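Side-chain contacts in relik capsid n-terminal domain (Oryctolagus cuniculus, PDB 2XGU), which probably helps build the capsid shell of an ancient rabbit endogenous lentivirus, as the N-terminal domain of its capsid protein: residues A[70-75]-A[132-137]; A[78-83]-A[125-130]; A[46-51]-A[110-115]. All coordinates share one frame; numbering follows the deposited sequence. Where two conformers were deposited one is given.

Interaction 1 (A[70-75]-A[132-137]); sequences IDKIKE and LQECQR
Lys-72 reaches from helix 63-83 to Glu-134 and Cys-135, where helix 118-134 gives way to the C-terminal tail, at the surface of the helical bundle that makes up this capsid N-terminal domain. The backbones stand 8.2 Å apart at their nearest, between CA of Lys-72 and CA of Glu-134. Lys-72 alone of its segment touches Glu-134 and Cys-135. Its CG sits anti to the carbonyl carbon (chi1 -72°), and the chain then runs straight through CD and CE. The aliphatic part does the touching: Lys-72 CE lies 3.6 Å from Cys-135 SG, and Lys-72 CD packs 3.7 Å from Glu-134 CB. The thiol therefore meets methylene groups, a nonpolar contact, while the glutamate chain crosses the lysine at a slant. The last bend, chi4 -50°, turns the ammonium group aside; Lys-72 NZ ends 4.6 Å from Glu-134 OE1, too far for a direct salt bridge, although the opposite charges should still attract.

Next along the helix, Ile-73 is buried and turns to Tyr-124, Val-128 and Ala-131 of helix 118-134, which places the lysine at the outer margin of the helix pair. Further along, Glu-75 has its OE1 6.2 Å from Glu-134 OE1, where the like charges may weakly oppose each other. Glu-134 OE2 has a weak, long ion pair with Lys-76, and the same carboxylate lies close to the like-charged Glu-130 of the second subunit, so this margin also borders the subunit interface. The polar ends of the contact are joined by one water, which accepts from Lys-72 NZ at 2.8 Å and donates to Glu-134 OE1 at 2.6 Å, with an angle of about 115° between the two partners at its oxygen.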
ATOM      1  N   ILE A  70      -9.694   1.087  -8.092  1.00 23.44           N
ATOM      2  CA  ILE A  70     -10.949   0.917  -7.370  1.00 23.79           C
ATOM      3  C   ILE A  70     -11.218  -0.557  -7.085  1.00 26.82           C
ATOM      4  O   ILE A  70     -11.735  -0.910  -6.021  1.00 25.95           O
ATOM      5  CB  ILE A  70     -12.145   1.519  -8.137  1.00 29.53           C
ATOM      6  CG1 ILE A  70     -11.956   3.026  -8.326  1.00 32.43           C
ATOM      7  CG2 ILE A  70     -13.448   1.216  -7.405  1.00 32.27           C
ATOM      8  CD1 ILE A  70     -11.635   3.765  -7.040  1.00 30.99           C
ATOM      9  N   ASP A  71     -10.847  -1.418  -8.027  1.00 26.86           N
ATOM     10  CA  ASP A  71     -10.977  -2.858  -7.829  1.00 24.90           C
ATOM     11  C   ASP A  71     -10.172  -3.338  -6.615  1.00 23.71           C
ATOM     12  O   ASP A  71     -10.630  -4.210  -5.869  1.00 25.35           O
ATOM     13  CB  ASP A  71     -10.575  -3.628  -9.090  1.00 27.49           C
ATOM     14  CG  ASP A  71     -11.644  -3.576 -10.175  1.00 39.52           C
ATOM     15  OD1 ASP A  71     -12.786  -3.164  -9.879  1.00 44.04           O
ATOM     16  OD2 ASP A  71     -11.342  -3.954 -11.326  1.00 47.99           O
ATOM     17  N   LYS A  72      -8.984  -2.779  -6.418  1.00 20.35           N
ATOM     18  CA  LYS A  72      -8.154  -3.188  -5.292  1.00 22.86           C
ATOM     19  C   LYS A  72      -8.722  -2.679  -3.970  1.00 19.56           C
ATOM     20  O   LYS A  72      -8.681  -3.388  -2.974  1.00 21.52           O
ATOM     21  CB  LYS A  72      -6.691  -2.776  -5.482  1.00 20.04           C
ATOM     22  CG  LYS A  72      -5.991  -3.605  -6.540  1.00 24.83           C
ATOM     23  CD  LYS A  72      -4.517  -3.290  -6.636  1.00 30.64           C
ATOM     24  CE  LYS A  72      -3.873  -4.157  -7.712  1.00 34.77           C
ATOM     25  NZ  LYS A  72      -4.221  -5.595  -7.554  1.00 36.59           N
ATOM     26  N   ILE A  73      -9.267  -1.462  -3.967  1.00 17.92           N
ATOM     27  CA  ILE A  73      -9.971  -0.940  -2.793  1.00 16.73           C
ATOM     28  C   ILE A  73     -11.155  -1.830  -2.410  1.00 19.41           C
ATOM     29  O   ILE A  73     -11.357  -2.143  -1.231  1.00 19.36           O
ATOM     30  CB  ILE A  73     -10.442   0.517  -3.013  1.00 15.53           C
ATOM     31  CG1 ILE A  73      -9.235   1.455  -3.134  1.00 18.50           C
ATOM     32  CG2 ILE A  73     -11.352   0.978  -1.882  1.00 18.91           C
ATOM     33  CD1 ILE A  73      -9.584   2.799  -3.723  1.00 22.57           C
ATOM     34  N   LYS A  74     -11.917  -2.263  -3.408  1.00 20.52           N
ATOM     35  CA  LYS A  74     -13.064  -3.134  -3.158  1.00 21.25           C
ATOM     36  C   LYS A  74     -12.617  -4.460  -2.576  1.00 22.83           C
ATOM     37  O   LYS A  74     -13.275  -5.011  -1.694  1.00 23.03           O
ATOM     38  CB  LYS A  74     -13.867  -3.369  -4.441  1.00 22.24           C
ATOM     39  CG  LYS A  74     -14.738  -2.183  -4.815  1.00 34.02           C
ATOM     40  CD  LYS A  74     -15.564  -2.457  -6.057  1.00 43.02           C
ATOM     41  CE  LYS A  74     -16.295  -1.203  -6.515  1.00 46.85           C
ATOM     42  NZ  LYS A  74     -17.064  -1.432  -7.775  1.00 52.14           N
ATOM     43  N   GLU A  75     -11.493  -4.970  -3.066  1.00 23.00           N
ATOM     44  CA  GLU A  75     -10.959  -6.234  -2.566  1.00 23.93           C
ATOM     45  C   GLU A  75     -10.596  -6.116  -1.086  1.00 20.42           C
ATOM     46  O   GLU A  75     -10.858  -7.029  -0.305  1.00 21.16           O
ATOM     47  CB  GLU A  75      -9.751  -6.690  -3.393  1.00 31.69           C
ATOM     48  CG  GLU A  75     -10.083  -7.031  -4.838  1.00 44.14           C
ATOM     49  CD  GLU A  75      -8.842  -7.302  -5.677  1.00 56.16           C
ATOM     50  OE1 GLU A  75      -7.733  -7.362  -5.101  1.00 59.06           O
ATOM     51  OE2 GLU A  75      -8.978  -7.458  -6.912  1.00 60.01           O
ATOM     52  N   LEU A 132      -3.196   2.237  -4.990  1.00 13.86           N
ATOM     53  CA  LEU A 132      -2.386   2.959  -5.977  1.00 14.75           C
ATOM     54  C   LEU A 132      -0.998   2.337  -6.137  1.00 13.77           C
ATOM     55  O   LEU A 132      -0.527   2.094  -7.252  1.00 13.91           O
ATOM     56  CB  LEU A 132      -2.269   4.437  -5.605  1.00 13.20           C
ATOM     57  CG  LEU A 132      -3.547   5.248  -5.747  1.00 14.00           C
ATOM     58  CD1 LEU A 132      -3.446   6.553  -4.978  1.00 15.17           C
ATOM     59  CD2 LEU A 132      -3.769   5.511  -7.233  1.00 15.79           C
ATOM     60  N   GLN A 133      -0.338   2.087  -5.011  1.00 15.11           N
ATOM     61  CA  GLN A 133       1.005   1.526  -5.019  1.00 16.91           C
ATOM     62  C   GLN A 133       1.047   0.185  -5.748  1.00 18.98           C
ATOM     63  O   GLN A 133       1.999  -0.104  -6.484  1.00 18.16           O
ATOM     64  CB  GLN A 133       1.469   1.347  -3.574  1.00 16.32           C
ATOM     65  CG  GLN A 133       2.912   1.723  -3.245  1.00 31.54           C
ATOM     66  CD  GLN A 133       3.264   3.178  -3.530  1.00 24.05           C
ATOM     67  OE1 GLN A 133       3.838   3.474  -4.565  1.00 21.92           O
ATOM     68  NE2 GLN A 133       2.951   4.080  -2.602  1.00 22.27           N
ATOM     69  N   GLU A 134       0.015  -0.633  -5.549  1.00 16.34           N
ATOM     70  CA  GLU A 134      -0.057  -1.956  -6.163  1.00 19.41           C
ATOM     71  C   GLU A 134      -0.362  -1.897  -7.668  1.00 20.82           C
ATOM     72  O   GLU A 134      -0.220  -2.895  -8.374  1.00 24.12           O
ATOM     73  CB  GLU A 134      -1.053  -2.852  -5.404  1.00 21.20           C
ATOM     74  CG  GLU A 134      -0.596  -3.139  -3.964  1.00 21.91           C
ATOM     75  CD  GLU A 134      -1.723  -3.529  -3.001  1.00 38.69           C
ATOM     76  OE1 GLU A 134      -2.796  -3.977  -3.466  1.00 45.14           O
ATOM     77  OE2 GLU A 134      -1.527  -3.388  -1.766  1.00 31.47           O
ATOM     78  N   CYS A 135      -0.751  -0.721  -8.158  1.00 17.19           N
ATOM     79  CA  CYS A 135      -1.015  -0.517  -9.583  1.00 20.01           C
ATOM     80  C   CYS A 135       0.038   0.388 -10.213  1.00 23.88           C
ATOM     81  O   CYS A 135      -0.153   0.908 -11.308  1.00 23.26           O
ATOM     82  CB  CYS A 135      -2.396   0.111  -9.789  1.00 17.49           C
ATOM     83  SG  CYS A 135      -3.772  -0.886  -9.229  1.00 23.39           S
ATOM     84  N   GLN A 136       1.153   0.580  -9.516  1.00 23.73           N
ATOM     85  CA  GLN A 136       2.196   1.501  -9.961  1.00 23.49           C
ATOM     86  C   GLN A 136       2.636   1.240 -11.400  1.00 27.21           C
ATOM     87  O   GLN A 136       2.941   0.102 -11.773  1.00 28.58           O
ATOM     88  CB  GLN A 136       3.408   1.376  -9.037  1.00 34.47           C
ATOM     89  CG  GLN A 136       4.214   2.644  -8.856  1.00 36.61           C
ATOM     90  CD  GLN A 136       5.385   2.434  -7.915  1.00 33.75           C
ATOM     91  OE1 GLN A 136       5.291   2.678  -6.710  1.00 35.13           O
ATOM     92  NE2 GLN A 136       6.492   1.969  -8.462  1.00 33.92           N
ATOM     93  N   ARG A 137       2.696   2.292 -12.211  1.00 24.04           N
ATOM     94  CA  ARG A 137       3.137   2.145 -13.593  1.00 29.70           C
ATOM     95  C   ARG A 137       4.653   2.265 -13.667  1.00 32.50           C
ATOM     96  O   ARG A 137       5.244   3.145 -13.044  1.00 41.02           O
ATOM     97  CB  ARG A 137       2.477   3.197 -14.484  1.00 38.92           C
TER
HETATM   98  O   HOH W   1      -2.874  -6.037  -5.100  1.00 36.50           O

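Interaction 2 (A[78-83]-A[125-130]); sequences IAWDEM and RTWVLE
Trp-80 and Trp-127 mark the nearest backbone approach of the two helical segments, with 10.7 Å between CA of Trp-80 and CA of Trp-127, a gap bridged by the two indoles. Both tryptophans start out toward the other helix, the bond from CA to CB pointing across. With CG anti to the backbone N (chi1 179°), CB and the pyrrole part of Trp-80 lie against the benzo end of Trp-127. The touching atoms are Trp-127 CH2 and CZ2: Trp-127 CH2 lies 3.8 Å from Trp-80 CB, and Trp-127 CZ2 is 3.9 Å from Trp-80 CG. The planes are inclined at 62°, and 5.5 Å separates the centroid of the Trp-80 five-membered ring from that of the Trp-127 six-membered ring. This is an offset edge-to-face pair, the edge of Trp-127 directed at the face of Trp-80.

The rotation of Trp-80 is further fixed by a hydrogen bond from NE1 to Leu-97 O and by stacking with the ring of His-84. Ser-99 and Ile-102 of helix 99-102 touch both indoles. The arrangement is thus an aromatic interhelical contact of the capsid N-terminal domain, joining the end of helix 63-83 to helix 118-134 beside the short helix 99-102.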
ATOM      1  N   ILE A  78     -13.872  -6.008   0.915  1.00 18.35           N
ATOM      2  CA  ILE A  78     -14.422  -7.362   1.031  1.00 19.69           C
ATOM      3  C   ILE A  78     -13.674  -8.179   2.092  1.00 21.05           C
ATOM      4  O   ILE A  78     -14.284  -8.850   2.928  1.00 22.02           O
ATOM      5  CB  ILE A  78     -14.412  -8.091  -0.329  1.00 23.77           C
ATOM      6  CG1 ILE A  78     -15.367  -7.380  -1.289  1.00 27.02           C
ATOM      7  CG2 ILE A  78     -14.809  -9.559  -0.155  1.00 27.74           C
ATOM      8  CD1 ILE A  78     -15.341  -7.908  -2.704  1.00 31.05           C
ATOM      9  N   ALA A  79     -12.346  -8.107   2.071  1.00 18.86           N
ATOM     10  CA  ALA A  79     -11.540  -8.796   3.070  1.00 22.88           C
ATOM     11  C   ALA A  79     -11.835  -8.276   4.477  1.00 16.84           C
ATOM     12  O   ALA A  79     -11.955  -9.063   5.429  1.00 21.66           O
ATOM     13  CB  ALA A  79     -10.066  -8.639   2.745  1.00 22.72           C
ATOM     14  N   TRP A  80     -11.948  -6.957   4.601  1.00 16.23           N
ATOM     15  CA  TRP A  80     -12.219  -6.334   5.893  1.00 15.22           C
ATOM     16  C   TRP A  80     -13.529  -6.853   6.480  1.00 18.18           C
ATOM     17  O   TRP A  80     -13.585  -7.254   7.632  1.00 19.89           O
ATOM     18  CB  TRP A  80     -12.266  -4.800   5.765  1.00 16.36           C
ATOM     19  CG  TRP A  80     -12.568  -4.144   7.083  1.00 16.75           C
ATOM     20  CD1 TRP A  80     -13.791  -3.716   7.540  1.00 17.85           C
ATOM     21  CD2 TRP A  80     -11.634  -3.873   8.129  1.00 19.34           C
ATOM     22  NE1 TRP A  80     -13.666  -3.194   8.804  1.00 19.74           N
ATOM     23  CE2 TRP A  80     -12.349  -3.267   9.183  1.00 18.44           C
ATOM     24  CE3 TRP A  80     -10.255  -4.066   8.267  1.00 20.79           C
ATOM     25  CZ2 TRP A  80     -11.733  -2.868  10.372  1.00 24.39           C
ATOM     26  CZ3 TRP A  80      -9.644  -3.671   9.450  1.00 20.21           C
ATOM     27  CH2 TRP A  80     -10.384  -3.077  10.483  1.00 24.13           C
ATOM     28  N   ASP A  81     -14.583  -6.848   5.677  1.00 17.40           N
ATOM     29  CA  ASP A  81     -15.899  -7.210   6.182  1.00 15.66           C
ATOM     30  C   ASP A  81     -15.983  -8.688   6.583  1.00 20.01           C
ATOM     31  O   ASP A  81     -16.708  -9.053   7.510  1.00 21.05           O
ATOM     32  CB  ASP A  81     -16.976  -6.839   5.152  1.00 17.21           C
ATOM     33  CG  ASP A  81     -17.183  -5.334   5.025  1.00 18.98           C
ATOM     34  OD1 ASP A  81     -16.884  -4.596   5.993  1.00 20.71           O
ATOM     35  OD2 ASP A  81     -17.672  -4.890   3.958  1.00 18.42           O
ATOM     36  N   GLU A  82     -15.237  -9.543   5.889  1.00 22.20           N
ATOM     37  CA  GLU A  82     -15.190 -10.951   6.261  1.00 22.66           C
ATOM     38  C   GLU A  82     -14.550 -11.140   7.635  1.00 21.97           C
ATOM     39  O   GLU A  82     -14.995 -11.989   8.415  1.00 24.83           O
ATOM     40  CB  GLU A  82     -14.464 -11.787   5.203  1.00 23.70           C
ATOM     41  CG  GLU A  82     -14.324 -13.262   5.569  1.00 27.73           C
ATOM     42  CD  GLU A  82     -13.798 -14.100   4.417  1.00 35.15           C
ATOM     43  OE1 GLU A  82     -12.633 -13.900   4.013  1.00 46.23           O
ATOM     44  OE2 GLU A  82     -14.551 -14.949   3.908  1.00 32.24           O
ATOM     45  N   MET A  83     -13.527 -10.343   7.934  1.00 21.01           N
ATOM     46  CA  MET A  83     -12.821 -10.463   9.208  1.00 24.30           C
ATOM     47  C   MET A  83     -13.485  -9.686  10.350  1.00 25.84           C
ATOM     48  O   MET A  83     -13.200  -9.930  11.527  1.00 27.75           O
ATOM     49  CB  MET A  83     -11.365 -10.014   9.049  1.00 29.61           C
ATOM     50  CG  MET A  83     -10.587 -10.821   8.025  1.00 31.83           C
ATOM     51  SD  MET A  83     -10.543 -12.577   8.433  1.00 57.08           S
ATOM     52  CE  MET A  83      -9.747 -12.523  10.038  1.00 52.05           C
ATOM     53  N   ARG A 125      -7.414   6.095   3.863  1.00 12.94           N
ATOM     54  CA  ARG A 125      -6.276   6.658   3.150  1.00 11.32           C
ATOM     55  C   ARG A 125      -5.215   5.584   2.916  1.00 13.04           C
ATOM     56  O   ARG A 125      -4.658   5.493   1.820  1.00 13.28           O
ATOM     57  CB  ARG A 125      -5.691   7.849   3.911  1.00 10.45           C
ATOM     58  CG  ARG A 125      -4.391   8.385   3.319  1.00 12.31           C
ATOM     59  CD  ARG A 125      -3.888   9.589   4.116  1.00 12.67           C
ATOM     60  NE  ARG A 125      -2.589  10.039   3.614  1.00 11.71           N
ATOM     61  CZ  ARG A 125      -1.424   9.506   3.968  1.00 14.42           C
ATOM     62  NH1 ARG A 125      -1.379   8.515   4.856  1.00 13.91           N
ATOM     63  NH2 ARG A 125      -0.293   9.963   3.431  1.00 14.17           N
ATOM     64  N   THR A 126      -4.951   4.772   3.938  1.00 11.20           N
ATOM     65  CA  THR A 126      -4.045   3.643   3.801  1.00 12.78           C
ATOM     66  C   THR A 126      -4.482   2.674   2.702  1.00 17.56           C
ATOM     67  O   THR A 126      -3.678   2.295   1.853  1.00 14.97           O
ATOM     68  CB  THR A 126      -3.895   2.918   5.148  1.00 15.87           C
ATOM     69  OG1 THR A 126      -3.170   3.767   6.043  1.00 19.18           O
ATOM     70  CG2 THR A 126      -3.159   1.594   4.979  1.00 17.87           C
ATOM     71  N   TRP A 127      -5.762   2.298   2.681  1.00 12.86           N
ATOM     72  CA  TRP A 127      -6.277   1.424   1.623  1.00 12.61           C
ATOM     73  C   TRP A 127      -6.077   2.023   0.225  1.00 12.76           C
ATOM     74  O   TRP A 127      -5.651   1.328  -0.699  1.00 14.14           O
ATOM     75  CB  TRP A 127      -7.782   1.164   1.812  1.00 13.00           C
ATOM     76  CG  TRP A 127      -8.125   0.267   2.969  1.00 12.63           C
ATOM     77  CD1 TRP A 127      -7.264  -0.335   3.827  1.00 13.27           C
ATOM     78  CD2 TRP A 127      -9.446  -0.115   3.391  1.00 12.74           C
ATOM     79  NE1 TRP A 127      -7.960  -1.083   4.762  1.00 16.58           N
ATOM     80  CE2 TRP A 127      -9.301  -0.954   4.515  1.00 16.53           C
ATOM     81  CE3 TRP A 127     -10.731   0.177   2.927  1.00 17.62           C
ATOM     82  CZ2 TRP A 127     -10.395  -1.505   5.177  1.00 15.02           C
ATOM     83  CZ3 TRP A 127     -11.821  -0.372   3.584  1.00 18.94           C
ATOM     84  CH2 TRP A 127     -11.643  -1.212   4.690  1.00 15.58           C
ATOM     85  N   VAL A 128      -6.389   3.306   0.070  1.00 11.68           N
ATOM     86  CA  VAL A 128      -6.283   3.950  -1.238  1.00 12.89           C
ATOM     87  C   VAL A 128      -4.825   4.023  -1.698  1.00 11.70           C
ATOM     88  O   VAL A 128      -4.506   3.709  -2.849  1.00 12.70           O
ATOM     89  CB  VAL A 128      -6.929   5.352  -1.203  1.00 11.14           C
ATOM     90  CG1 VAL A 128      -6.735   6.078  -2.527  1.00 11.67           C
ATOM     91  CG2 VAL A 128      -8.417   5.227  -0.899  1.00 13.78           C
ATOM     92  N   LEU A 129      -3.934   4.418  -0.794  1.00 11.72           N
ATOM     93  CA  LEU A 129      -2.523   4.469  -1.144  0.73 10.28           C
ATOM     94  C   LEU A 129      -1.963   3.071  -1.436  1.00 12.75           C
ATOM     95  O   LEU A 129      -1.182   2.901  -2.378  1.00 13.12           O
ATOM     96  CB  LEU A 129      -1.718   5.233  -0.071  0.73 11.89           C
ATOM     97  CG  LEU A 129      -1.895   6.762  -0.198  0.73 13.75           C
ATOM     98  CD1 LEU A 129      -1.526   7.527   1.067  0.73 12.16           C
ATOM     99  CD2 LEU A 129      -1.091   7.300  -1.397  0.73 12.82           C
ATOM    100  N   GLU A 130      -2.369   2.065  -0.667  1.00 13.83           N
ATOM    101  CA  GLU A 130      -1.951   0.702  -0.975  1.00 14.48           C
ATOM    102  C   GLU A 130      -2.427   0.294  -2.368  1.00 13.70           C
ATOM    103  O   GLU A 130      -1.680  -0.302  -3.131  1.00 15.18           O
ATOM    104  CB  GLU A 130      -2.451  -0.277   0.086  1.00 14.46           C
ATOM    105  CG  GLU A 130      -1.741  -0.038   1.413  1.00 15.05           C
ATOM    106  CD  GLU A 130      -2.274  -0.883   2.536  1.00 17.64           C
ATOM    107  OE1 GLU A 130      -3.333  -1.512   2.352  1.00 20.53           O
ATOM    108  OE2 GLU A 130      -1.619  -0.923   3.602  1.00 18.02           O
TER

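Interaction 3 (A[46-51]-A[110-115]); sequences NFTSVD and EEAAGP
A chi1 of 72° sets Thr-48 OG1 between its own backbone N and carbonyl carbon and leaves CG2 anti to the carbonyl carbon, directing the hydroxyl at the start of helix 49-57 and the methyl at Ala-112 and Ala-113. Val-50 has CG1 anti to its backbone N, which leaves CG2 for the contact with Ala-112. The first of these settings lets Thr-48 take part in a capping box: Thr-48 is the N-cap, and Asp-51 closes the reciprocal pair. Asp-51 N donates to Thr-48 OG1 over 3.1 Å, nearly straight at 169°, while Thr-48 N donates to Asp-51 OD2 over 2.9 Å, arriving 38° out of the carboxylate plane. Two main-chain N-H groups at the helix start are thus satisfied by side chains, and the threonine is held in rotation. Asp-51 is itself positioned by a hydrogen bond between its other oxygen, OD1, and Tyr-11 OH, which links the cap to the N-terminal hairpin.

With its hydroxyl engaged, the threonine offers its methyl to the other segment. Thr-48 CG2 packs 3.8 Å from Ala-113 CA and 4.0 Å from Ala-113 CB, and it lies 3.7 Å from Ala-112 O. Tyr-11 of strand 8-11 touches both Thr-48 and Ala-113, so the hairpin borders this junction. On the Ala-112 side, Val-50 CG2 meets Ala-112 CB at 3.5 Å, a close methyl-to-methyl contact that small alanine side chains permit. The contact thereby joins the start of helix 49-57 to the short helix 109-112 and the turn that follows. No direct hydrogen bond crosses between the segments; instead a single water accepts from Ser-49 N at 2.9 Å and donates to Ala-112 O, also at 2.9 Å.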
ATOM      1  N   ASN A  46      -4.623  13.905   6.581  0.52 12.78           N
ATOM      2  CA  ASN A  46      -5.729  14.508   7.322  0.52 15.38           C
ATOM      3  C   ASN A  46      -7.023  14.659   6.514  0.52 13.90           C
ATOM      4  O   ASN A  46      -7.983  15.269   6.981  0.52 13.55           O
ATOM      5  CB  ASN A  46      -5.310  15.844   7.932  0.52 19.66           C
ATOM      6  CG  ASN A  46      -4.080  15.718   8.816  0.52 24.30           C
ATOM      7  OD1 ASN A  46      -3.857  14.682   9.444  0.52 26.88           O
ATOM      8  ND2 ASN A  46      -3.279  16.772   8.868  0.52 29.38           N
ATOM      9  N   PHE A  47      -7.056  14.105   5.310  1.00 12.17           N
ATOM     10  CA  PHE A  47      -8.307  14.071   4.537  1.00 12.45           C
ATOM     11  C   PHE A  47      -9.320  13.151   5.202  1.00 12.28           C
ATOM     12  O   PHE A  47      -8.958  12.098   5.736  1.00 14.33           O
ATOM     13  CB  PHE A  47      -8.061  13.544   3.120  1.00 14.19           C
ATOM     14  CG  PHE A  47      -7.684  14.598   2.114  1.00 14.10           C
ATOM     15  CD1 PHE A  47      -7.049  15.768   2.495  1.00 17.40           C
ATOM     16  CD2 PHE A  47      -7.974  14.399   0.767  1.00 20.66           C
ATOM     17  CE1 PHE A  47      -6.708  16.735   1.539  1.00 25.21           C
ATOM     18  CE2 PHE A  47      -7.640  15.358  -0.180  1.00 25.75           C
ATOM     19  CZ  PHE A  47      -7.010  16.518   0.213  1.00 21.13           C
ATOM     20  N   THR A  48     -10.603  13.496   5.116  1.00 12.22           N
ATOM     21  CA  THR A  48     -11.640  12.529   5.476  1.00 12.48           C
ATOM     22  C   THR A  48     -11.884  11.583   4.295  1.00 11.38           C
ATOM     23  O   THR A  48     -11.368  11.786   3.191  1.00 11.93           O
ATOM     24  CB  THR A  48     -12.972  13.225   5.797  1.00 11.81           C
ATOM     25  OG1 THR A  48     -13.545  13.728   4.576  1.00 13.30           O
ATOM     26  CG2 THR A  48     -12.762  14.371   6.772  1.00 14.60           C
ATOM     27  N   SER A  49     -12.663  10.529   4.518  1.00 12.85           N
ATOM     28  CA  SER A  49     -12.988   9.616   3.436  0.72 12.54           C
ATOM     29  C   SER A  49     -13.787  10.332   2.339  1.00 12.37           C
ATOM     30  O   SER A  49     -13.626  10.043   1.147  1.00 15.53           O
ATOM     31  CB  SER A  49     -13.716   8.382   3.984  0.72 12.82           C
ATOM     32  OG  SER A  49     -12.899   7.752   4.963  0.72 13.59           O
ATOM     33  N   VAL A  50     -14.635  11.274   2.735  1.00 11.56           N
ATOM     34  CA  VAL A  50     -15.382  12.071   1.757  1.00 13.39           C
ATOM     35  C   VAL A  50     -14.445  12.932   0.887  1.00 12.49           C
ATOM     36  O   VAL A  50     -14.624  13.020  -0.333  1.00 13.61           O
ATOM     37  CB  VAL A  50     -16.451  12.948   2.442  1.00 14.89           C
ATOM     38  CG1 VAL A  50     -17.078  13.914   1.442  1.00 17.40           C
ATOM     39  CG2 VAL A  50     -17.538  12.055   3.074  1.00 18.00           C
ATOM     40  N   ASP A  51     -13.451  13.560   1.508  1.00 12.33           N
ATOM     41  CA  ASP A  51     -12.433  14.311   0.784  1.00 12.04           C
ATOM     42  C   ASP A  51     -11.699  13.417  -0.231  1.00 11.23           C
ATOM     43  O   ASP A  51     -11.429  13.830  -1.357  1.00 11.87           O
ATOM     44  CB  ASP A  51     -11.377  14.858   1.749  1.00 10.45           C
ATOM     45  CG  ASP A  51     -11.919  15.888   2.726  1.00 13.37           C
ATOM     46  OD1 ASP A  51     -12.900  16.585   2.421  1.00 15.59           O
ATOM     47  OD2 ASP A  51     -11.325  16.031   3.827  1.00 14.11           O
ATOM     48  N   GLU A 110     -19.616  16.657   7.100  1.00 22.97           N
ATOM     49  CA  GLU A 110     -19.533  16.914   8.531  1.00 28.77           C
ATOM     50  C   GLU A 110     -19.404  15.612   9.311  1.00 23.79           C
ATOM     51  O   GLU A 110     -18.550  15.483  10.198  1.00 26.77           O
ATOM     52  CB  GLU A 110     -20.774  17.685   9.000  1.00 36.29           C
ATOM     53  CG  GLU A 110     -20.917  19.084   8.401  1.00 45.31           C
ATOM     54  CD  GLU A 110     -21.287  19.083   6.922  1.00 45.57           C
ATOM     55  OE1 GLU A 110     -21.893  18.099   6.440  1.00 35.07           O
ATOM     56  OE2 GLU A 110     -20.979  20.085   6.240  1.00 51.67           O
ATOM     57  N   GLU A 111     -20.262  14.646   8.996  1.00 24.23           N
ATOM     58  CA  GLU A 111     -20.209  13.352   9.676  1.00 28.10           C
ATOM     59  C   GLU A 111     -18.840  12.708   9.531  1.00 24.48           C
ATOM     60  O   GLU A 111     -18.268  12.230  10.514  1.00 21.89           O
ATOM     61  CB  GLU A 111     -21.270  12.401   9.124  1.00 26.51           C
ATOM     62  CG  GLU A 111     -22.655  12.627   9.690  1.00 39.84           C
ATOM     63  CD  GLU A 111     -23.701  11.788   8.991  1.00 49.38           C
ATOM     64  OE1 GLU A 111     -24.745  11.496   9.617  1.00 55.25           O
ATOM     65  OE2 GLU A 111     -23.481  11.421   7.815  1.00 41.29           O
ATOM     66  N   ALA A 112     -18.319  12.701   8.307  1.00 20.95           N
ATOM     67  CA  ALA A 112     -17.043  12.059   8.013  1.00 16.14           C
ATOM     68  C   ALA A 112     -15.859  12.731   8.718  1.00 16.58           C
ATOM     69  O   ALA A 112     -14.795  12.129   8.866  1.00 16.72           O
ATOM     70  CB  ALA A 112     -16.812  12.037   6.499  1.00 16.17           C
ATOM     71  N   ALA A 113     -16.054  13.969   9.156  1.00 21.13           N
ATOM     72  CA  ALA A 113     -14.995  14.719   9.820  1.00 22.58           C
ATOM     73  C   ALA A 113     -15.039  14.558  11.346  1.00 23.44           C
ATOM     74  O   ALA A 113     -14.185  15.094  12.056  1.00 24.55           O
ATOM     75  CB  ALA A 113     -15.088  16.191   9.429  1.00 23.77           C
ATOM     76  N   GLY A 114     -16.014  13.799  11.840  1.00 22.68           N
ATOM     77  CA  GLY A 114     -16.200  13.621  13.272  1.00 25.81           C
ATOM     78  C   GLY A 114     -15.246  12.626  13.907  1.00 26.98           C
ATOM     79  O   GLY A 114     -14.642  11.808  13.220  1.00 22.45           O
ATOM     80  N   PRO A 115     -15.099  12.699  15.238  1.00 24.69           N
ATOM     81  CA  PRO A 115     -14.194  11.820  15.987  1.00 27.62           C
ATOM     82  C   PRO A 115     -14.473  10.341  15.771  1.00 22.51           C
ATOM     83  O   PRO A 115     -13.532   9.547  15.809  1.00 23.73           O
ATOM     84  CB  PRO A 115     -14.479  12.189  17.447  1.00 31.82           C
ATOM     85  CG  PRO A 115     -14.941  13.596  17.387  1.00 34.58           C
ATOM     86  CD  PRO A 115     -15.708  13.725  16.103  1.00 25.04           C
TER
HETATM   87  O   HOH W   2     -14.021  10.023   7.044  1.00 15.14           O

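How the interactions relate
Following the chain, segment 46-51 comes first, and interaction 3 closes its loop at 110-115. Segments 70-75 and 78-83 both fall inside that loop, but their partners lie beyond it, so interaction 3 crosses interactions 1 and 2. Helix 118-134 then meets helix 63-83 twice: 125-130 closes interaction 2, and 132-137 closes the larger loop of interaction 1, within which interaction 2 is nested. These two share both helices, touch through Ile-73 CD1 and Val-128 CG2 at 3.9 Å, and both border the second subunit. Interaction 3 lies across the chain's centre from interaction 1, their centres about 22 Å apart, and ties helix 49-57 to helix 109-112.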